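Local coordinates for period circadian protein homolog 2 (Mus musculus, PDB 3GDI), which belongs to the mammalian circadian clock, where it probably regulates transcription through protein-protein contacts made by its tandem PAS domains, at residues Phe64-Pro67 against His68-Ser71; Pro158-Pro162 against Glu163-Phe167; Pro206-Arg209 against Pro210-Leu213; Ser250-Pro254 against Trp255-Ile259. All coordinates share one frame; numbering follows the deposited sequence.

Interaction 1. Residues Phe64-Pro67 against His68-Ser71; sequences FLAP and HDVS
The carbonyl of A66 closes a tight turn on D69 and so illustrates how a loop can be folded over just ahead of a helix. D69 N donates to A66 O at 2.9 Å, with an angle of 140° at the hydrogen. V70 N reaches the same oxygen in a longer, weak bond of 3.4 Å. With P67 and H68 at its corners, both in helix-like backbone conformations, the bend is a type I beta turn.

The polar side chain of the turn lies against an apolar one. The carboxylate of D69 comes back over the methyl of A66, OD2 lying 3.1 Å from A66 CB, while OD1 pairs with R107 in a salt bridge.

Apolar contact is lighter. V70 places CG2 beside its own backbone N, where this methyl lies 4.3 Å from L65 CB. The same methyl also passes the turn's acceptor, V70 CG2 being 3.8 Å from A66 O.

Helix 70-76 follows the turn, and strand 104-108 of the first PAS sheet lies alongside. L65 packs on C106 and V108 of that strand, D69 touches C106, and R107 meets both the backbone of A66 and the carboxylate of D69.

Interaction 2. Residues Pro158-Pro162 against Glu163-Phe167; sequences PRIPP and EKRIF
R165 doubles back along the chain and lays its side chain against I160, P161 and P162, burying its NE without a partner in the model. Such a reversal needs bends in the side chain itself: the turns at chi2 (-141°) and chi3 (-77°) carry the guanidinium to P162, whose CG stands over one of its faces, 4.4 Å from R165 CZ. The aliphatic part is held more closely. R165 CG lies 3.1 Å from P161 O, and R165 CD comes within 3.2 Å of I160 O. From the side of the loop, the CG2 methyl of I160 meets R165 CG at 3.9 Å, the two side chains crossing obliquely. Were an alanine here, the ring of P162 would probably lose the flat group beneath it and I160 CG2 its apolar neighbour, leaving a gap under the turn.

The backbone that makes this possible is a short 3-10 turn. K164 N donates to P161 O at 2.8 Å and 157°, and a weak bond from R165 N to P162 O follows. R165 is then the centre of an inverse gamma turn, its neighbours I166 N and K164 O joined weakly. On the outer side E163 bends along the proline ring, OE2 3.3 Å from P162 CD.

The turn belongs to the connection between strand 142-150 of the first PAS sheet and strand 166-171 of the second. R165 bonds through its backbone to V268 of strand 259-268, and its side chain touches Y155 in a loop and L187 of helix 184-188.

Interaction 3. Residues Pro206-Arg209 against Pro210-Leu213; sequences PSDR and PLML
R209, whose backbone meets P210 and M212, sends its guanidinium back along the chain, so that one face lies beneath P206 CA, 3.8 Å from the plane and offset toward the rim. Its NE makes weak bonds to L201 O and L204 O, and NH2 one to V202 O; these weak bonds to the preceding helix end and loop restrain the group. The carboxylate of D208 is the second flat group: OD2 lies 4.0 Å from L211 CD2, while OD1 accepts from the backbone N of R233.

P210-L213 lies in the opening part of helix 209-221, the long helix that leads into the later strands of the PAS fold. M212 N donates to R209 O at 2.8 Å and 138°. P210 suits this place, where a helix asks for no amide hydrogen.

The D208 and L211 side chains run alongside each other in the same sense. L211 uses both branches: CD1 comes up to S207 O at 3.4 Å as CD2 lies along the aspartate, and L211 CB sits 3.4 Å from D208 O. Cut back to an alanine, this side chain is likely to leave D208 without its apolar flank and to open a gap beside S207 O. M212 bends past R209 O to pack on I300 of helix 291-303; L211 looks instead to Y229 and I232 of strand 227-235.

Interaction 4. Residues Ser250-Pro254 against Trp255-Ile259; sequences SFINP and WSRKI
N253 and S256 owe their meeting to two torsions. N253 swings CG anti to its own N (chi1 -175°), which brings OD1 over the turn that follows; S256 holds OG between its N and carbonyl carbon (chi1 66°), where it accepts from K258 N and makes an ST turn. N253 OD1 takes S256 N at 2.8 Å and 156°, and W255 N in a weak bond. The main chain of N253 adds two bonds: its O receives R257 N at 2.7 Å, its N gives to K258 O at 2.9 Å. This is the tip of the hairpin joining strands 241-252 and 259-268, with I252 and I259 as an antiparallel non-hydrogen-bonded pair and their CG1 atoms 4.0 Å apart.

Two flat groups are covered by apolar carbons. P254 CG stands over the six-membered ring of W255, 3.8 Å from its centroid, a CH-pi contact; I252 CG2 sits over the centre of the R257 guanidinium, 3.7 Å from R257 CZ, while NH1 of that group bonds to V308 O.

The ring of F251 meets that of F251 of the second subunit, their planes nearly parallel; P254 packs on I263 and W255 on R265 of that subunit. Amides of W255, S256, R257 and K258 are taken up by N253 and S256, consistent with a loop shaped from within, which probably leaves rings and aliphatic carbons to meet the partner chain.

How the interactions relate
All four contacts are tight turns at the ends of regular elements, yet their chemistry follows their place in the fold. Interaction 1, in the first PAS domain, and interaction 3, in the second, each lead into a helix and are partly buried, with an aspartate whose carboxylate is met from a neighbouring strand, by a salt bridge in the first and a backbone N-H in the second. Interaction 2 is the surface case, rich in prolines and joined by backbone hydrogen bonds and van der Waals packing. Interactions 2 and 4 reach the same sheet, though their centres lie about 33 Å apart. Interaction 4 alone touches the second subunit, and it alone has a side-chain amide oxygen gripping backbone amides across the contact.

Interaction 1. Residues Phe64-Pro67 against His68-Ser71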
loop_
_atom_site.group_PDB
_atom_site.type_symbol
_atom_site.label_atom_id
_atom_site.label_comp_id
_atom_site.label_asym_id
_atom_site.label_seq_id
_atom_site.Cartn_x
_atom_site.Cartn_y
_atom_site.Cartn_z
ATOM N N PHE A 64 -12.526 -20.791 2.341
ATOM C CA PHE A 64 -11.496 -21.609 2.995
ATOM C C PHE A 64 -10.257 -20.802 3.390
ATOM O O PHE A 64 -9.224 -21.375 3.725
ATOM C CB PHE A 64 -11.050 -22.756 2.089
ATOM C CG PHE A 64 -12.175 -23.578 1.563
ATOM C CD1 PHE A 64 -12.684 -23.342 0.292
ATOM C CD2 PHE A 64 -12.776 -24.546 2.362
ATOM C CE1 PHE A 64 -13.780 -24.053 -0.175
ATOM C CE2 PHE A 64 -13.872 -25.261 1.905
ATOM C CZ PHE A 64 -14.376 -25.013 0.634
ATOM N N LEU A 65 -10.368 -19.478 3.339
ATOM C CA LEU A 65 -9.276 -18.569 3.685
ATOM C C LEU A 65 -9.509 -17.939 5.056
ATOM O O LEU A 65 -10.641 -17.864 5.533
ATOM C CB LEU A 65 -9.189 -17.434 2.660
ATOM C CG LEU A 65 -8.391 -17.509 1.361
ATOM C CD1 LEU A 65 -8.095 -18.941 0.990
ATOM C CD2 LEU A 65 -9.178 -16.788 0.273
ATOM N N ALA A 66 -8.437 -17.488 5.691
ATOM C CA ALA A 66 -8.582 -16.817 6.967
ATOM C C ALA A 66 -9.472 -15.624 6.610
ATOM O O ALA A 66 -9.307 -15.016 5.548
ATOM C CB ALA A 66 -7.230 -16.345 7.464
ATOM N N PRO A 67 -10.438 -15.285 7.474
ATOM C CA PRO A 67 -11.325 -14.152 7.179
ATOM C C PRO A 67 -10.609 -12.832 6.882
ATOM O O PRO A 67 -11.110 -12.013 6.114
ATOM C CB PRO A 67 -12.214 -14.080 8.420
ATOM C CG PRO A 67 -12.313 -15.534 8.831
ATOM C CD PRO A 67 -10.867 -15.980 8.701
ATOM N N HIS A 68 -9.440 -12.628 7.482
ATOM C CA HIS A 68 -8.673 -11.406 7.252
ATOM C C HIS A 68 -7.980 -11.400 5.897
ATOM O O HIS A 68 -7.670 -10.339 5.362
ATOM C CB HIS A 68 -7.599 -11.220 8.326
ATOM C CG HIS A 68 -8.091 -10.572 9.584
ATOM N ND1 HIS A 68 -8.854 -11.237 10.521
ATOM C CD2 HIS A 68 -7.924 -9.315 10.058
ATOM C CE1 HIS A 68 -9.134 -10.418 11.519
ATOM N NE2 HIS A 68 -8.582 -9.245 11.263
ATOM N N ASP A 69 -7.728 -12.582 5.342
ATOM C CA ASP A 69 -7.033 -12.680 4.068
ATOM C C ASP A 69 -7.932 -12.608 2.844
ATOM O O ASP A 69 -7.448 -12.494 1.718
ATOM C CB ASP A 69 -6.195 -13.957 4.031
ATOM C CG ASP A 69 -5.184 -14.019 5.164
ATOM O OD1 ASP A 69 -4.568 -12.970 5.456
ATOM O OD2 ASP A 69 -4.995 -15.110 5.754
ATOM N N VAL A 70 -9.242 -12.658 3.059
ATOM C CA VAL A 70 -10.198 -12.591 1.957
ATOM C C VAL A 70 -10.066 -11.307 1.139
ATOM O O VAL A 70 -9.984 -11.361 -0.091
ATOM C CB VAL A 70 -11.640 -12.701 2.479
ATOM C CG1 VAL A 70 -12.613 -12.256 1.411
ATOM C CG2 VAL A 70 -11.926 -14.131 2.901
ATOM N N SER A 71 -10.056 -10.162 1.821
ATOM C CA SER A 71 -9.929 -8.865 1.152
ATOM C C SER A 71 -8.616 -8.829 0.377
ATOM O O SER A 71 -8.532 -8.237 -0.708
ATOM C CB SER A 71 -9.958 -7.721 2.176
ATOM O OG SER A 71 -8.769 -7.676 2.950
#

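Interaction 2. Residues Pro158-Pro162 against Glu163-Phe167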
loop_
_atom_site.group_PDB
_atom_site.type_symbol
_atom_site.label_atom_id
_atom_site.label_comp_id
_atom_site.label_asym_id
_atom_site.label_seq_id
_atom_site.Cartn_x
_atom_site.Cartn_y
_atom_site.Cartn_z
ATOM N N PRO A 158 13.484 -28.092 5.750
ATOM C CA PRO A 158 14.830 -27.664 5.331
ATOM C C PRO A 158 15.149 -26.260 5.852
ATOM O O PRO A 158 14.550 -25.276 5.407
ATOM C CB PRO A 158 14.746 -27.687 3.801
ATOM C CG PRO A 158 13.586 -28.616 3.510
ATOM C CD PRO A 158 12.605 -28.232 4.578
ATOM N N ARG A 159 16.091 -26.168 6.785
ATOM C CA ARG A 159 16.450 -24.877 7.360
ATOM C C ARG A 159 17.192 -23.968 6.402
ATOM O O ARG A 159 18.192 -24.361 5.797
ATOM C CB ARG A 159 17.296 -25.059 8.619
ATOM C CG ARG A 159 16.573 -25.727 9.766
ATOM C CD ARG A 159 17.412 -25.665 11.030
ATOM N NE ARG A 159 16.778 -26.350 12.155
ATOM C CZ ARG A 159 16.639 -27.670 12.250
ATOM N NH1 ARG A 159 17.092 -28.461 11.286
ATOM N NH2 ARG A 159 16.045 -28.200 13.313
ATOM N N ILE A 160 16.692 -22.742 6.277
ATOM C CA ILE A 160 17.305 -21.738 5.415
ATOM C C ILE A 160 18.717 -21.437 5.927
ATOM O O ILE A 160 18.908 -21.083 7.091
ATOM C CB ILE A 160 16.481 -20.418 5.413
ATOM C CG1 ILE A 160 15.067 -20.685 4.897
ATOM C CG2 ILE A 160 17.166 -19.367 4.549
ATOM C CD1 ILE A 160 14.214 -19.444 4.772
ATOM N N PRO A 161 19.729 -21.585 5.063
ATOM C CA PRO A 161 21.097 -21.303 5.512
ATOM C C PRO A 161 21.185 -19.912 6.161
ATOM O O PRO A 161 20.699 -18.926 5.610
ATOM C CB PRO A 161 21.907 -21.400 4.216
ATOM C CG PRO A 161 21.144 -22.413 3.425
ATOM C CD PRO A 161 19.709 -22.004 3.650
ATOM N N PRO A 162 21.811 -19.819 7.341
ATOM C CA PRO A 162 21.945 -18.541 8.044
ATOM C C PRO A 162 22.477 -17.369 7.214
ATOM O O PRO A 162 22.107 -16.221 7.455
ATOM C CB PRO A 162 22.864 -18.892 9.211
ATOM C CG PRO A 162 22.464 -20.297 9.522
ATOM C CD PRO A 162 22.397 -20.912 8.136
ATOM N N GLU A 163 23.340 -17.651 6.244
ATOM C CA GLU A 163 23.916 -16.593 5.416
ATOM C C GLU A 163 22.908 -16.075 4.399
ATOM O O GLU A 163 23.176 -15.107 3.684
ATOM C CB GLU A 163 25.158 -17.097 4.670
ATOM C CG GLU A 163 26.045 -18.027 5.473
ATOM C CD GLU A 163 25.433 -19.409 5.636
ATOM O OE1 GLU A 163 25.198 -20.075 4.605
ATOM O OE2 GLU A 163 25.183 -19.822 6.791
ATOM N N LYS A 164 21.754 -16.726 4.331
ATOM C CA LYS A 164 20.729 -16.324 3.386
ATOM C C LYS A 164 19.394 -15.997 4.044
ATOM O O LYS A 164 18.378 -15.888 3.369
ATOM C CB LYS A 164 20.546 -17.415 2.338
ATOM C CG LYS A 164 21.832 -17.759 1.590
ATOM C CD LYS A 164 21.556 -18.710 0.424
ATOM C CE LYS A 164 22.826 -19.075 -0.334
ATOM N NZ LYS A 164 22.515 -19.846 -1.578
ATOM N N ARG A 165 19.399 -15.846 5.364
ATOM C CA ARG A 165 18.186 -15.507 6.098
ATOM C C ARG A 165 18.133 -13.997 6.072
ATOM O O ARG A 165 18.365 -13.333 7.070
ATOM C CB ARG A 165 18.272 -16.031 7.536
ATOM C CG ARG A 165 18.761 -17.459 7.564
ATOM C CD ARG A 165 18.071 -18.327 8.579
ATOM N NE ARG A 165 18.542 -18.084 9.934
ATOM C CZ ARG A 165 18.517 -18.998 10.900
ATOM N NH1 ARG A 165 18.052 -20.219 10.660
ATOM N NH2 ARG A 165 18.943 -18.683 12.115
ATOM N N ILE A 166 17.837 -13.472 4.891
ATOM C CA ILE A 166 17.776 -12.043 4.645
ATOM C C ILE A 166 16.414 -11.600 4.138
ATOM O O ILE A 166 15.863 -12.176 3.201
ATOM C CB ILE A 166 18.834 -11.646 3.575
ATOM C CG1 ILE A 166 20.225 -12.043 4.064
ATOM C CG2 ILE A 166 18.759 -10.139 3.256
ATOM C CD1 ILE A 166 21.316 -11.768 3.053
ATOM N N PHE A 167 15.871 -10.571 4.764
ATOM C CA PHE A 167 14.596 -10.018 4.320
ATOM C C PHE A 167 14.657 -8.493 4.457
ATOM O O PHE A 167 15.489 -7.963 5.198
ATOM C CB PHE A 167 13.428 -10.591 5.130
ATOM C CG PHE A 167 13.381 -10.118 6.536
ATOM C CD1 PHE A 167 14.166 -10.719 7.509
ATOM C CD2 PHE A 167 12.533 -9.085 6.897
ATOM C CE1 PHE A 167 14.108 -10.301 8.839
ATOM C CE2 PHE A 167 12.459 -8.649 8.217
ATOM C CZ PHE A 167 13.248 -9.259 9.196
#

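Interaction 3. Residues Pro206-Arg209 against Pro210-Leu213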
loop_
_atom_site.group_PDB
_atom_site.type_symbol
_atom_site.label_atom_id
_atom_site.label_comp_id
_atom_site.label_asym_id
_atom_site.label_seq_id
_atom_site.Cartn_x
_atom_site.Cartn_y
_atom_site.Cartn_z
ATOM N N PRO A 206 10.913 -3.877 23.404
ATOM C CA PRO A 206 10.796 -2.613 24.141
ATOM C C PRO A 206 12.122 -1.942 24.523
ATOM O O PRO A 206 12.167 -0.737 24.740
ATOM C CB PRO A 206 9.936 -2.990 25.360
ATOM C CG PRO A 206 10.025 -4.493 25.444
ATOM C CD PRO A 206 10.049 -4.910 23.996
ATOM N N SER A 207 13.203 -2.708 24.597
ATOM C CA SER A 207 14.505 -2.134 24.949
ATOM C C SER A 207 15.314 -1.678 23.732
ATOM O O SER A 207 16.384 -1.096 23.880
ATOM C CB SER A 207 15.333 -3.140 25.753
ATOM O OG SER A 207 14.660 -3.504 26.945
ATOM N N ASP A 208 14.806 -1.953 22.534
ATOM C CA ASP A 208 15.486 -1.560 21.312
ATOM C C ASP A 208 14.687 -0.494 20.569
ATOM O O ASP A 208 15.005 -0.145 19.436
ATOM C CB ASP A 208 15.703 -2.780 20.423
ATOM C CG ASP A 208 16.668 -3.783 21.039
ATOM O OD1 ASP A 208 16.812 -4.905 20.487
ATOM O OD2 ASP A 208 17.287 -3.444 22.075
ATOM N N ARG A 209 13.645 0.023 21.211
ATOM C CA ARG A 209 12.823 1.053 20.600
ATOM C C ARG A 209 13.500 2.418 20.635
ATOM O O ARG A 209 13.554 3.119 19.622
ATOM C CB ARG A 209 11.467 1.117 21.287
ATOM C CG ARG A 209 10.601 -0.024 20.890
ATOM C CD ARG A 209 9.287 -0.032 21.604
ATOM N NE ARG A 209 8.559 -1.229 21.214
ATOM C CZ ARG A 209 7.511 -1.717 21.862
ATOM N NH1 ARG A 209 7.059 -1.104 22.946
ATOM N NH2 ARG A 209 6.926 -2.829 21.432
ATOM N N PRO A 210 14.005 2.828 21.808
ATOM C CA PRO A 210 14.672 4.132 21.863
ATOM C C PRO A 210 15.831 4.186 20.860
ATOM O O PRO A 210 16.200 5.252 20.373
ATOM C CB PRO A 210 15.147 4.209 23.311
ATOM C CG PRO A 210 14.055 3.476 24.048
ATOM C CD PRO A 210 13.814 2.271 23.162
ATOM N N LEU A 211 16.403 3.028 20.554
ATOM C CA LEU A 211 17.506 2.969 19.601
ATOM C C LEU A 211 17.048 3.490 18.248
ATOM O O LEU A 211 17.829 4.088 17.513
ATOM C CB LEU A 211 18.016 1.532 19.432
ATOM C CG LEU A 211 18.891 0.890 20.515
ATOM C CD1 LEU A 211 18.193 0.938 21.871
ATOM C CD2 LEU A 211 19.190 -0.557 20.114
ATOM N N MET A 212 15.781 3.253 17.924
ATOM C CA MET A 212 15.238 3.694 16.648
ATOM C C MET A 212 15.387 5.190 16.433
ATOM O O MET A 212 15.554 5.645 15.302
ATOM C CB MET A 212 13.766 3.297 16.512
ATOM C CG MET A 212 13.566 1.849 16.168
ATOM S SD MET A 212 14.566 1.345 14.731
ATOM C CE MET A 212 13.457 1.690 13.427
ATOM N N LEU A 213 15.341 5.953 17.518
ATOM C CA LEU A 213 15.478 7.398 17.413
ATOM C C LEU A 213 16.848 7.773 16.863
ATOM O O LEU A 213 16.961 8.646 16.001
ATOM C CB LEU A 213 15.284 8.052 18.776
ATOM C CG LEU A 213 15.384 9.574 18.752
ATOM C CD1 LEU A 213 14.256 10.147 17.905
ATOM C CD2 LEU A 213 15.313 10.106 20.174
#

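Interaction 4. Residues Ser250-Pro254 against Trp255-Ile259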
loop_
_atom_site.group_PDB
_atom_site.type_symbol
_atom_site.label_atom_id
_atom_site.label_comp_id
_atom_site.label_asym_id
_atom_site.label_seq_id
_atom_site.Cartn_x
_atom_site.Cartn_y
_atom_site.Cartn_z
ATOM N N SER A 250 17.632 5.117 2.933
ATOM C CA SER A 250 16.411 5.873 2.695
ATOM C C SER A 250 16.267 6.274 1.246
ATOM O O SER A 250 17.250 6.340 0.514
ATOM C CB SER A 250 16.398 7.143 3.550
ATOM O OG SER A 250 17.564 7.907 3.317
ATOM N N PHE A 251 15.029 6.514 0.829
ATOM C CA PHE A 251 14.774 6.984 -0.517
ATOM C C PHE A 251 14.434 8.460 -0.326
ATOM O O PHE A 251 13.507 8.794 0.407
ATOM C CB PHE A 251 13.607 6.229 -1.159
ATOM C CG PHE A 251 13.926 4.793 -1.511
ATOM C CD1 PHE A 251 15.185 4.444 -2.004
ATOM C CD2 PHE A 251 12.963 3.797 -1.379
ATOM C CE1 PHE A 251 15.478 3.120 -2.369
ATOM C CE2 PHE A 251 13.241 2.477 -1.736
ATOM C CZ PHE A 251 14.503 2.136 -2.234
ATOM N N ILE A 252 15.211 9.346 -0.950
ATOM C CA ILE A 252 14.979 10.785 -0.814
ATOM C C ILE A 252 14.360 11.428 -2.051
ATOM O O ILE A 252 14.905 11.345 -3.149
ATOM C CB ILE A 252 16.302 11.535 -0.471
ATOM C CG1 ILE A 252 16.917 10.952 0.797
ATOM C CG2 ILE A 252 16.029 13.018 -0.215
ATOM C CD1 ILE A 252 18.306 11.493 1.093
ATOM N N ASN A 253 13.212 12.064 -1.870
ATOM C CA ASN A 253 12.550 12.739 -2.978
ATOM C C ASN A 253 13.558 13.765 -3.515
ATOM O O ASN A 253 13.945 14.684 -2.799
ATOM C CB ASN A 253 11.292 13.456 -2.469
ATOM C CG ASN A 253 10.484 14.082 -3.584
ATOM O OD1 ASN A 253 10.907 15.054 -4.216
ATOM N ND2 ASN A 253 9.313 13.522 -3.842
ATOM N N PRO A 254 14.001 13.617 -4.773
ATOM C CA PRO A 254 14.966 14.573 -5.331
ATOM C C PRO A 254 14.492 16.025 -5.429
ATOM O O PRO A 254 15.282 16.954 -5.273
ATOM C CB PRO A 254 15.291 13.980 -6.701
ATOM C CG PRO A 254 14.040 13.221 -7.054
ATOM C CD PRO A 254 13.694 12.558 -5.746
ATOM N N TRP A 255 13.202 16.224 -5.669
ATOM C CA TRP A 255 12.660 17.572 -5.808
ATOM C C TRP A 255 12.399 18.292 -4.485
ATOM O O TRP A 255 12.628 19.490 -4.379
ATOM C CB TRP A 255 11.391 17.515 -6.664
ATOM C CG TRP A 255 11.653 16.881 -8.010
ATOM C CD1 TRP A 255 12.381 17.410 -9.030
ATOM C CD2 TRP A 255 11.254 15.567 -8.442
ATOM N NE1 TRP A 255 12.469 16.510 -10.070
ATOM C CE2 TRP A 255 11.785 15.373 -9.735
ATOM C CE3 TRP A 255 10.499 14.536 -7.858
ATOM C CZ2 TRP A 255 11.591 14.192 -10.461
ATOM C CZ3 TRP A 255 10.305 13.360 -8.579
ATOM C CH2 TRP A 255 10.851 13.201 -9.870
ATOM N N SER A 256 11.939 17.572 -3.469
ATOM C CA SER A 256 11.665 18.200 -2.183
ATOM C C SER A 256 12.797 17.990 -1.198
ATOM O O SER A 256 12.901 18.704 -0.206
ATOM C CB SER A 256 10.388 17.637 -1.569
ATOM O OG SER A 256 10.563 16.271 -1.229
ATOM N N ARG A 257 13.630 16.992 -1.460
ATOM C CA ARG A 257 14.740 16.682 -0.580
ATOM C C ARG A 257 14.280 16.026 0.722
ATOM O O ARG A 257 15.074 15.812 1.632
ATOM C CB ARG A 257 15.536 17.952 -0.287
ATOM C CG ARG A 257 16.596 18.267 -1.337
ATOM C CD ARG A 257 17.806 17.358 -1.135
ATOM N NE ARG A 257 17.875 16.277 -2.114
ATOM C CZ ARG A 257 18.547 15.145 -1.934
ATOM N NH1 ARG A 257 19.211 14.920 -0.806
ATOM N NH2 ARG A 257 18.573 14.242 -2.906
ATOM N N LYS A 258 12.994 15.701 0.812
ATOM C CA LYS A 258 12.476 15.049 2.007
ATOM C C LYS A 258 12.463 13.545 1.804
ATOM O O LYS A 258 12.218 13.054 0.694
ATOM C CB LYS A 258 11.055 15.504 2.317
ATOM C CG LYS A 258 10.933 16.921 2.809
ATOM C CD LYS A 258 9.477 17.247 3.114
ATOM C CE LYS A 258 9.284 18.739 3.311
ATOM N NZ LYS A 258 10.251 19.292 4.306
ATOM N N ILE A 259 12.739 12.823 2.883
ATOM C CA ILE A 259 12.753 11.370 2.872
ATOM C C ILE A 259 11.330 10.864 2.645
ATOM O O ILE A 259 10.406 11.310 3.332
ATOM C CB ILE A 259 13.302 10.820 4.225
ATOM C CG1 ILE A 259 14.830 10.882 4.215
ATOM C CG2 ILE A 259 12.776 9.406 4.493
ATOM C CD1 ILE A 259 15.502 10.148 5.369
#